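Local coordinates for putative restriction endonuclease domain-containing protein (PDB 3OT2) that is a putative nuclease of the DUF820 (Uma2) family, probably with a restriction-endonuclease-like fold, whose substrate the structure does not show, at the interface of chains A and B. Residues are numbered along the deposited sequence; one frame, centred on the assembly and turned at random. Chains: chain A/B, Uncharacterized protein.

Contact 1: the interface of chains A and B. Residues chain A 113, 141, 144, 146, 148; chain B 118, 120-121, 124.
The hydroxyl OG of B:Ser118 is gripped from two sides: it donates to the carboxylate oxygen OE2 of A:Glu144 at 2.6 Å and accepts the backbone N of B:Lys121 at 3.1 Å. That second bond, nearly straight at 168°, makes B:Ser118 the N-cap of helix 119-131, here presented to the partner subunit of this Uma2-family putative nuclease. With its hydroxyl anti to the backbone N (chi1 167°), the serine serves both partners; it meets OE2 from above the carboxylate plane, 45° out of it. A:Glu144 reaches the cap through a bend at chi2, and its CB and CG slide past the methyl of B:Thr120 in the opposite direction. In the first turn of the helix, the hydroxyl OG1 of B:Thr120 donates to OD2 of A:Asp141, 2.6 Å away, on the lone pair turned away from the other carboxylate oxygen. OD1 takes the backbone N of A:Glu144 from above the carboxylate plane, tying the aspartate at the end of strand 136-141 to the following turn. The extended chain of B:Lys124 meets A:Thr146 tip to tip, NZ giving a hydrogen bond of 3.0 Å to OG1. That threonine hydroxyl in turn donates to the carbonyl O of A:Glu144 at 2.8 Å, so it relays between lysine and turn. The B:Lys124 ammonium lies near, without touching, the A:Glu144 carboxylate, which would probably favour opposite charges on the two.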
loop_
_atom_site.group_PDB
_atom_site.type_symbol
_atom_site.label_atom_id
_atom_site.label_comp_id
_atom_site.label_asym_id
_atom_site.label_seq_id
_atom_site.Cartn_x
_atom_site.Cartn_y
_atom_site.Cartn_z
ATOM N N LEU A 113 -9.050 -5.894 4.610
ATOM C CA LEU A 113 -9.397 -6.225 3.228
ATOM C C LEU A 113 -10.379 -7.373 3.148
ATOM O O LEU A 113 -10.407 -8.258 4.005
ATOM C CB LEU A 113 -8.148 -6.581 2.405
ATOM C CG LEU A 113 -7.089 -5.483 2.239
ATOM C CD1 LEU A 113 -5.940 -6.018 1.423
ATOM C CD2 LEU A 113 -7.695 -4.219 1.595
ATOM N N ASP A 141 -4.540 -7.680 5.846
ATOM C CA ASP A 141 -4.801 -8.463 4.640
ATOM C C ASP A 141 -4.993 -9.929 5.062
ATOM O O ASP A 141 -3.997 -10.640 5.214
ATOM C CB ASP A 141 -3.656 -8.310 3.621
ATOM C CG ASP A 141 -3.880 -9.082 2.328
ATOM O OD1 ASP A 141 -4.711 -10.019 2.321
ATOM O OD2 ASP A 141 -3.281 -8.714 1.317
ATOM N N GLU A 144 -3.248 -12.697 2.804
ATOM C CA GLU A 144 -1.795 -12.753 2.871
ATOM C C GLU A 144 -1.305 -12.844 4.306
ATOM O O GLU A 144 -0.095 -12.824 4.513
ATOM C CB GLU A 144 -1.178 -11.519 2.184
ATOM C CG GLU A 144 -1.511 -11.413 0.704
ATOM C CD GLU A 144 -0.514 -11.996 -0.272
ATOM O OE1 GLU A 144 0.513 -12.555 0.174
ATOM O OE2 GLU A 144 -0.756 -11.871 -1.493
ATOM N N THR A 146 -1.071 -10.649 6.583
ATOM C CA THR A 146 -0.147 -9.551 6.672
ATOM C C THR A 146 -0.839 -8.342 7.256
ATOM O O THR A 146 -2.037 -8.135 7.042
ATOM C CB THR A 146 0.398 -9.239 5.240
ATOM O OG1 THR A 146 1.168 -10.353 4.778
ATOM C CG2 THR A 146 1.258 -7.948 5.177
ATOM N N PHE A 148 -0.041 -4.154 7.383
ATOM C CA PHE A 148 0.766 -2.977 7.071
ATOM C C PHE A 148 0.487 -1.968 8.150
ATOM O O PHE A 148 -0.684 -1.733 8.480
ATOM C CB PHE A 148 0.455 -2.386 5.690
ATOM C CG PHE A 148 0.847 -3.238 4.510
ATOM C CD1 PHE A 148 2.180 -3.406 4.166
ATOM C CD2 PHE A 148 -0.120 -3.872 3.741
ATOM C CE1 PHE A 148 2.543 -4.175 3.048
ATOM C CE2 PHE A 148 0.246 -4.619 2.603
ATOM C CZ PHE A 148 1.574 -4.760 2.272
ATOM N N SER B 118 -1.061 -9.466 -6.769
ATOM C CA SER B 118 -1.255 -9.228 -5.331
ATOM C C SER B 118 -0.640 -7.867 -4.998
ATOM O O SER B 118 0.582 -7.716 -5.053
ATOM C CB SER B 118 -0.625 -10.332 -4.489
ATOM O OG SER B 118 -0.576 -9.895 -3.135
ATOM N N THR B 120 -0.532 -6.481 -2.117
ATOM C CA THR B 120 0.217 -6.654 -0.857
ATOM C C THR B 120 1.640 -7.143 -1.201
ATOM O O THR B 120 2.598 -6.533 -0.742
ATOM C CB THR B 120 -0.537 -7.578 0.087
ATOM O OG1 THR B 120 -1.639 -6.841 0.597
ATOM C CG2 THR B 120 0.310 -8.105 1.259
ATOM N N LYS B 121 1.768 -8.189 -2.034
ATOM C CA LYS B 121 3.074 -8.724 -2.451
ATOM C C LYS B 121 3.933 -7.630 -3.108
ATOM O O LYS B 121 5.107 -7.498 -2.770
ATOM C CB LYS B 121 2.889 -9.914 -3.398
ATOM C CG LYS B 121 4.193 -10.491 -3.952
ATOM C CD LYS B 121 3.950 -11.478 -5.101
ATOM C CE LYS B 121 3.602 -10.765 -6.389
ATOM N NZ LYS B 121 3.100 -11.685 -7.434
ATOM N N LYS B 124 5.240 -5.132 -0.558
ATOM C CA LYS B 124 6.353 -5.767 0.163
ATOM C C LYS B 124 7.631 -5.745 -0.704
ATOM O O LYS B 124 8.707 -5.469 -0.188
ATOM C CB LYS B 124 6.034 -7.208 0.540
ATOM C CG LYS B 124 4.976 -7.385 1.617
ATOM C CD LYS B 124 4.813 -8.860 1.842
ATOM C CE LYS B 124 3.690 -9.132 2.765
ATOM N NZ LYS B 124 3.626 -10.572 3.153
#

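Contact 2: the interface of chains A and B. Residues chain A 118, 120-121, 124; chain B 119, 141, 144, 146, 148.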
loop_
_atom_site.group_PDB
_atom_site.type_symbol
_atom_site.label_atom_id
_atom_site.label_comp_id
_atom_site.label_asym_id
_atom_site.label_seq_id
_atom_site.Cartn_x
_atom_site.Cartn_y
_atom_site.Cartn_z
ATOM N N SER A 118 -11.297 -2.210 -2.517
ATOM C CA SER A 118 -10.207 -1.611 -3.288
ATOM C C SER A 118 -9.076 -1.313 -2.310
ATOM O O SER A 118 -9.229 -0.445 -1.453
ATOM C CB SER A 118 -10.661 -0.343 -4.011
ATOM O OG SER A 118 -9.531 0.395 -4.459
ATOM N N THR A 120 -6.265 0.080 -3.049
ATOM C CA THR A 120 -5.776 1.430 -3.360
ATOM C C THR A 120 -6.622 2.452 -2.585
ATOM O O THR A 120 -6.050 3.289 -1.913
ATOM C CB THR A 120 -5.776 1.647 -4.861
ATOM O OG1 THR A 120 -4.691 0.887 -5.391
ATOM C CG2 THR A 120 -5.615 3.120 -5.270
ATOM N N LYS A 121 -7.963 2.352 -2.645
ATOM C CA LYS A 121 -8.869 3.260 -1.935
ATOM C C LYS A 121 -8.585 3.248 -0.423
ATOM O O LYS A 121 -8.494 4.316 0.188
ATOM C CB LYS A 121 -10.337 2.880 -2.205
ATOM C CG LYS A 121 -11.368 3.691 -1.429
ATOM C CD LYS A 121 -12.777 3.111 -1.559
ATOM C CE LYS A 121 -12.949 1.905 -0.661
ATOM N NZ LYS A 121 -14.228 1.173 -0.907
ATOM N N LYS A 124 -5.322 5.038 0.410
ATOM C CA LYS A 124 -5.574 6.486 0.339
ATOM C C LYS A 124 -6.314 6.962 1.602
ATOM O O LYS A 124 -5.978 8.012 2.139
ATOM C CB LYS A 124 -6.410 6.853 -0.889
ATOM C CG LYS A 124 -5.716 6.704 -2.229
ATOM C CD LYS A 124 -6.707 7.093 -3.294
ATOM C CE LYS A 124 -6.167 6.853 -4.657
ATOM N NZ LYS A 124 -7.100 7.374 -5.690
ATOM N N GLN B 119 -1.483 -6.869 -4.709
ATOM C CA GLN B 119 -1.026 -5.525 -4.348
ATOM C C GLN B 119 -0.198 -5.568 -3.039
ATOM O O GLN B 119 0.766 -4.810 -2.910
ATOM C CB GLN B 119 -2.216 -4.567 -4.217
ATOM C CG GLN B 119 -1.807 -3.111 -4.026
ATOM C CD GLN B 119 -2.930 -2.151 -4.284
ATOM O OE1 GLN B 119 -3.970 -2.480 -4.854
ATOM N NE2 GLN B 119 -2.745 -0.929 -3.893
ATOM N N ASP B 141 -1.477 1.972 -10.402
ATOM C CA ASP B 141 -2.768 1.284 -10.380
ATOM C C ASP B 141 -3.590 1.790 -11.582
ATOM O O ASP B 141 -4.256 2.827 -11.458
ATOM C CB ASP B 141 -3.512 1.533 -9.059
ATOM C CG ASP B 141 -4.842 0.791 -8.967
ATOM O OD1 ASP B 141 -5.383 0.394 -10.027
ATOM O OD2 ASP B 141 -5.318 0.568 -7.848
ATOM N N GLU B 144 -7.443 2.529 -10.929
ATOM C CA GLU B 144 -7.740 3.689 -10.108
ATOM C C GLU B 144 -7.028 4.944 -10.622
ATOM O O GLU B 144 -7.155 5.997 -10.001
ATOM C CB GLU B 144 -7.339 3.427 -8.650
ATOM C CG GLU B 144 -8.101 2.286 -8.003
ATOM C CD GLU B 144 -9.327 2.652 -7.194
ATOM O OE1 GLU B 144 -9.681 3.850 -7.131
ATOM O OE2 GLU B 144 -9.948 1.728 -6.625
ATOM N N THR B 146 -4.012 5.867 -10.383
ATOM C CA THR B 146 -3.289 6.321 -9.211
ATOM C C THR B 146 -1.874 5.815 -9.246
ATOM O O THR B 146 -1.609 4.718 -9.749
ATOM C CB THR B 146 -4.034 5.814 -7.953
ATOM O OG1 THR B 146 -5.319 6.439 -7.885
ATOM C CG2 THR B 146 -3.264 6.096 -6.644
ATOM N N PHE B 148 1.270 5.350 -6.398
ATOM C CA PHE B 148 1.835 5.464 -5.050
ATOM C C PHE B 148 3.339 5.609 -5.207
ATOM O O PHE B 148 3.957 4.861 -5.981
ATOM C CB PHE B 148 1.505 4.262 -4.167
ATOM C CG PHE B 148 0.054 4.106 -3.794
ATOM C CD1 PHE B 148 -0.543 4.965 -2.884
ATOM C CD2 PHE B 148 -0.718 3.103 -4.356
ATOM C CE1 PHE B 148 -1.882 4.793 -2.499
ATOM C CE2 PHE B 148 -2.066 2.938 -3.980
ATOM C CZ PHE B 148 -2.635 3.785 -3.050
HETATM O O HOH W 1 -6.595 -1.789 -5.271
#
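The methyl CG2 of A:Thr120 forms the apolar centre, resting 3.8 Å from ring atom CZ of B:Phe148 and also against CG of B:Glu144 and CG2 of B:Thr146. The phenyl ring crosses the threonine obliquely and turns its edge to the helix, with CA of A:Thr120 lying in the ring plane. One ring face carries the methyl of B:Thr146, offset toward the rim, so a neighbour on strand 146-150 backs the aromatic group. Beside this patch, CE of A:Lys124 packs on the same B:Thr146 methyl at 3.6 Å. A:Thr120 divides its branches between the two kinds of surface: at chi1 -73° the methyl stands anti to the backbone N and enters the apolar patch, while OG1 lies beside that N and faces the polar groups. OG1 donates to OD2 of B:Asp141 at 2.6 Å and accepts NE2 of B:Gln119, whose extended side chain crosses the threonine at about a right angle. The hydrogen bond from NE2 to OG1 measures 3.1 Å, with the oxygen tilted 18° from the amide plane. Water 1 joins the other end of that amide, OE1, 2.7 Å away, to the backbone N of A:Thr120, bridging the first turn of one helix to the partner's glutamine. A valine here would probably leave the B:Asp141 carboxylate and the B:Gln119 amide without their shared hydroxyl partner. At the rim, A:Ser118 OG bonds B:Glu144 OE2, and A:Lys124 NZ bonds B:Thr146 OG1 at 3.0 Å. The site docks the start of helix 119-131 of chain A onto strands 136-141 and 146-150 of chain B, and may serve to hold a dimer together.

Contact 1 and contact 2 are twins under the two-fold axis relating chains A and B, with C-alpha centres about 13 Å apart. Each chain gives the start of helix 119-131 to one contact and the end of strand 136-141 and the first half of strand 146-150, with the intervening turn, to the other. Each helix start thus packs on the other chain's strands, and a change at either surface would be felt twice. B:Gln119 links the pair: it belongs to the same helix turn that contact 1 uses, yet its amide reaches across into contact 2. This reciprocity fits a dimer, though the crystal alone does not prove one in solution.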